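Local coordinates for 5-carboxymethyl-2-hydroxymuconate delta-isomerase (Mycobacterium smegmatis, PDB 4PFZ) that isomerises 5-carboxymethyl-2-hydroxymuconate, moving a double bond within the substrate, and probably depends on a bound metal ion as a fumarylacetoacetate hydrolase-family enzyme, at the interface of chains A and B. Coordinates in Å, arbitrary orientation; residue numbers count along the deposited sequence, not the author numbering. Chains: chain A/B, 5-carboxymethyl-2-hydroxymuconate delta-isomerase.

Contact 1: the interface of chains A and B. Residues chain A 90, 162; chain B 123, 213-215, 217.
A:Asp162 meets B:Thr215 through both carboxylate oxygens. This is a polar patch of the two-fold symmetric interface between two copies of the enzyme. The hydrogen bonds form a fork. The backbone N of B:Thr215 donates to OD1 of A:Asp162 at 3.0 Å, on the syn side but tilted 26° from the carboxylate plane. The hydroxyl OG1 of B:Thr215 donates to OD2 of A:Asp162 at 2.6 Å, and OD2 accepts with its syn lone pair. One threonine thus grips both oxygens, which should fix the rotation of the carboxylate. With chi1 of B:Thr215 at -74°, its hydroxyl lies beside its own backbone N, and both donors face the same acid.

Charge adds to this grip. B:Lys123 comes from the opposite direction, and its NZ forms a long salt bridge of 3.5 Å to OD2 of A:Asp162. Bends at chi2 and chi4 bring NZ round to the acid. The lysine would probably help stabilise the negative charge.

Apolar contact is slight. The methyl CG2 of A:Thr90 lies 4.0 Å from CD1 of B:Leu217, the two side chains passing in opposite directions. CG2 also lies near the carbonyl O of B:Thr215.

Water 1 joins the backbones and the lysine. It bridges the backbone N of A:Asp162 to the last residue of helix 203-213, lying 2.7 Å from the carbonyl O of B:Val213 and equally far from NZ of B:Lys123.

Contact 2: the interface of chains A and B. Residues chain A 88, 156-157, 160; chain B 84-86, 214.
A:Met156 lies against strand 84-87 of chain B and the tip of B:Met214. The patch belongs to a two-fold interface of a fumarylacetoacetate hydrolase-family protein, and its side-chain contacts are mainly apolar. A:Met156 opens the short helix 156-159. CB of A:Met156 sits by the backbone of the strand, 3.9 Å from CA of B:Phe85. CG of A:Met156 is anti to the backbone N (chi1 -160°) and packs 3.6 Å from CG of B:Leu86. The two side chains cross at about a right angle. The chain then bends at chi2, and the sulfur SD of A:Met156 comes 3.6 Å from the methyl CE of B:Met214. A second bend, at chi3, turns CE of A:Met156 back toward the strand. The methyl CE of A:Met156 lies 3.6 Å from CG1 of B:Ile84 and also meets CE of B:Met214. It touches the isoleucine and the partner methionine from directions roughly at right angles.

B:Leu86 also reaches A:Pro88. CD1 of B:Leu86 lies 3.9 Å from CD of A:Pro88, and CB of the ring is at similar range. The same CD1 also packs on CG of A:Met156. CB of B:Met214 rests near the carbonyl O of A:Gly160.

A water-mediated link runs beside the methionine. Water 2 lies 3.0 Å from the backbone N of A:Arg157, in a nearly straight arrangement, and 2.7 Å from the carbonyl O of B:Ile84.

Contact 1: the interface of chains A and B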
loop_
_atom_site.group_PDB
_atom_site.type_symbol
_atom_site.label_atom_id
_atom_site.label_comp_id
_atom_site.label_asym_id
_atom_site.label_seq_id
_atom_site.Cartn_x
_atom_site.Cartn_y
_atom_site.Cartn_z
ATOM N N THR A 90 6.467 -1.449 4.048
ATOM C CA THR A 90 7.925 -1.474 4.121
ATOM C C THR A 90 8.503 -0.320 4.957
ATOM O O THR A 90 9.704 -0.300 5.260
ATOM C CB THR A 90 8.544 -1.428 2.698
ATOM O OG1 THR A 90 7.860 -0.444 1.916
ATOM C CG2 THR A 90 8.382 -2.778 2.026
ATOM N N ASP A 162 11.491 3.918 3.840
ATOM C CA ASP A 162 11.789 2.899 4.837
ATOM C C ASP A 162 11.998 3.580 6.200
ATOM O O ASP A 162 12.595 4.656 6.278
ATOM C CB ASP A 162 13.027 2.077 4.436
ATOM C CG ASP A 162 12.734 1.062 3.310
ATOM O OD1 ASP A 162 11.610 1.062 2.746
ATOM O OD2 ASP A 162 13.641 0.258 2.990
ATOM N N LYS B 123 16.616 -2.011 -3.192
ATOM C CA LYS B 123 16.630 -0.683 -2.622
ATOM C C LYS B 123 17.736 0.065 -3.345
ATOM O O LYS B 123 18.769 -0.527 -3.647
ATOM C CB LYS B 123 16.892 -0.751 -1.109
ATOM C CG LYS B 123 16.741 0.571 -0.370
ATOM C CD LYS B 123 15.263 0.986 -0.300
ATOM C CE LYS B 123 15.132 2.375 0.293
ATOM N NZ LYS B 123 15.924 2.505 1.562
ATOM N N VAL B 213 13.125 5.500 -2.599
ATOM C CA VAL B 213 12.168 5.806 -1.548
ATOM C C VAL B 213 11.901 4.613 -0.621
ATOM O O VAL B 213 11.967 4.719 0.614
ATOM C CB VAL B 213 10.820 6.267 -2.151
ATOM C CG1 VAL B 213 9.799 6.526 -1.048
ATOM C CG2 VAL B 213 10.999 7.510 -3.028
ATOM N N MET B 214 11.588 3.473 -1.224
ATOM C CA MET B 214 11.084 2.321 -0.481
ATOM C C MET B 214 11.652 1.001 -0.994
ATOM O O MET B 214 11.966 0.865 -2.173
ATOM C CB MET B 214 9.553 2.282 -0.554
ATOM C CG MET B 214 9.021 1.970 -1.952
ATOM S SD MET B 214 7.220 2.088 -1.972
ATOM C CE MET B 214 6.987 3.854 -1.925
ATOM N N THR B 215 11.774 0.032 -0.093
ATOM C CA THR B 215 12.193 -1.308 -0.457
ATOM C C THR B 215 11.141 -1.930 -1.372
ATOM O O THR B 215 9.960 -1.926 -1.055
ATOM C CB THR B 215 12.412 -2.201 0.806
ATOM O OG1 THR B 215 13.633 -1.826 1.462
ATOM C CG2 THR B 215 12.497 -3.670 0.428
ATOM N N LEU B 217 9.717 -5.352 -3.190
ATOM C CA LEU B 217 9.693 -6.797 -2.964
ATOM C C LEU B 217 9.284 -7.533 -4.215
ATOM O O LEU B 217 8.558 -6.966 -5.040
ATOM C CB LEU B 217 8.704 -7.155 -1.852
ATOM C CG LEU B 217 9.130 -7.181 -0.386
ATOM C CD1 LEU B 217 9.771 -5.891 0.016
ATOM C CD2 LEU B 217 7.909 -7.453 0.483
HETATM O O HOH W 1 14.022 4.289 2.337
#

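Contact 2: the interface of chains A and B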
loop_
_atom_site.group_PDB
_atom_site.type_symbol
_atom_site.label_atom_id
_atom_site.label_comp_id
_atom_site.label_asym_id
_atom_site.label_seq_id
_atom_site.Cartn_x
_atom_site.Cartn_y
_atom_site.Cartn_z
ATOM N N PRO A 88 3.437 2.535 2.709
ATOM C CA PRO A 88 3.749 1.149 2.347
ATOM C C PRO A 88 4.126 0.387 3.597
ATOM O O PRO A 88 4.682 1.032 4.497
ATOM C CB PRO A 88 4.954 1.293 1.404
ATOM C CG PRO A 88 5.660 2.510 1.912
ATOM C CD PRO A 88 4.546 3.451 2.409
ATOM N N MET A 156 2.452 10.506 -0.509
ATOM C CA MET A 156 2.979 9.158 -0.377
ATOM C C MET A 156 4.517 9.081 -0.203
ATOM O O MET A 156 4.999 8.501 0.766
ATOM C CB MET A 156 2.546 8.316 -1.586
ATOM C CG MET A 156 2.627 6.805 -1.332
ATOM S SD MET A 156 4.342 6.198 -1.389
ATOM C CE MET A 156 4.643 6.312 -3.142
ATOM N N ARG A 157 5.285 9.640 -1.136
ATOM C CA ARG A 157 6.741 9.553 -1.045
ATOM C C ARG A 157 7.280 10.145 0.263
ATOM O O ARG A 157 8.093 9.521 0.933
ATOM C CB ARG A 157 7.404 10.253 -2.243
ATOM C CG ARG A 157 8.923 10.376 -2.107
ATOM C CD ARG A 157 9.580 10.967 -3.370
ATOM N NE ARG A 157 9.358 12.404 -3.512
ATOM C CZ ARG A 157 10.322 13.325 -3.465
ATOM N NH1 ARG A 157 11.590 12.973 -3.271
ATOM N NH2 ARG A 157 10.018 14.607 -3.613
ATOM N N GLY A 160 6.605 7.664 2.921
ATOM C CA GLY A 160 6.723 6.256 2.556
ATOM C C GLY A 160 8.134 5.688 2.562
ATOM O O GLY A 160 8.349 4.541 2.164
ATOM N N ILE B 84 5.021 9.758 -7.438
ATOM C CA ILE B 84 4.547 8.388 -7.274
ATOM C C ILE B 84 3.510 8.295 -6.155
ATOM O O ILE B 84 3.448 9.157 -5.277
ATOM C CB ILE B 84 5.717 7.403 -7.009
ATOM C CG1 ILE B 84 6.524 7.826 -5.785
ATOM C CG2 ILE B 84 6.617 7.292 -8.252
ATOM C CD1 ILE B 84 7.532 6.788 -5.324
ATOM N N PHE B 85 2.665 7.274 -6.223
ATOM C CA PHE B 85 1.654 7.025 -5.193
ATOM C C PHE B 85 1.345 5.519 -5.104
ATOM O O PHE B 85 1.919 4.715 -5.837
ATOM C CB PHE B 85 0.368 7.831 -5.467
ATOM C CG PHE B 85 -0.253 7.561 -6.825
ATOM C CD1 PHE B 85 0.168 8.247 -7.945
ATOM C CD2 PHE B 85 -1.260 6.623 -6.966
ATOM C CE1 PHE B 85 -0.396 8.002 -9.197
ATOM C CE2 PHE B 85 -1.823 6.370 -8.214
ATOM C CZ PHE B 85 -1.395 7.065 -9.325
ATOM N N LEU B 86 0.459 5.144 -4.184
ATOM C CA LEU B 86 0.162 3.737 -3.918
ATOM C C LEU B 86 -1.301 3.413 -4.221
ATOM O O LEU B 86 -2.179 4.231 -3.979
ATOM C CB LEU B 86 0.458 3.388 -2.447
ATOM C CG LEU B 86 1.928 3.323 -2.055
ATOM C CD1 LEU B 86 2.057 3.220 -0.538
ATOM C CD2 LEU B 86 2.617 2.139 -2.746
ATOM N N MET B 214 11.588 3.473 -1.224
ATOM C CA MET B 214 11.084 2.321 -0.481
ATOM C C MET B 214 11.652 1.001 -0.994
ATOM O O MET B 214 11.966 0.865 -2.173
ATOM C CB MET B 214 9.553 2.282 -0.554
ATOM C CG MET B 214 9.021 1.970 -1.952
ATOM S SD MET B 214 7.220 2.088 -1.972
ATOM C CE MET B 214 6.987 3.854 -1.925
HETATM O O HOH W 2 4.336 11.108 -3.607
#

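The C-alpha centres of contact 1 and contact 2 are about 9 Å apart. They share B:Met214, whose backbone lies in the polar patch of contact 1 while its side chain extends into the apolar patch of contact 2. On chain A, the 3-10 helix 89-91 of contact 1 begins directly after A:Pro88 of contact 2, and A:Asp162 follows closely after A:Gly160. The contacts thus form one continuous stretch of the interface. Two-fold symmetry repeats both with the chains exchanged. This is compatible with a homodimer, although the structure alone does not prove that state in solution.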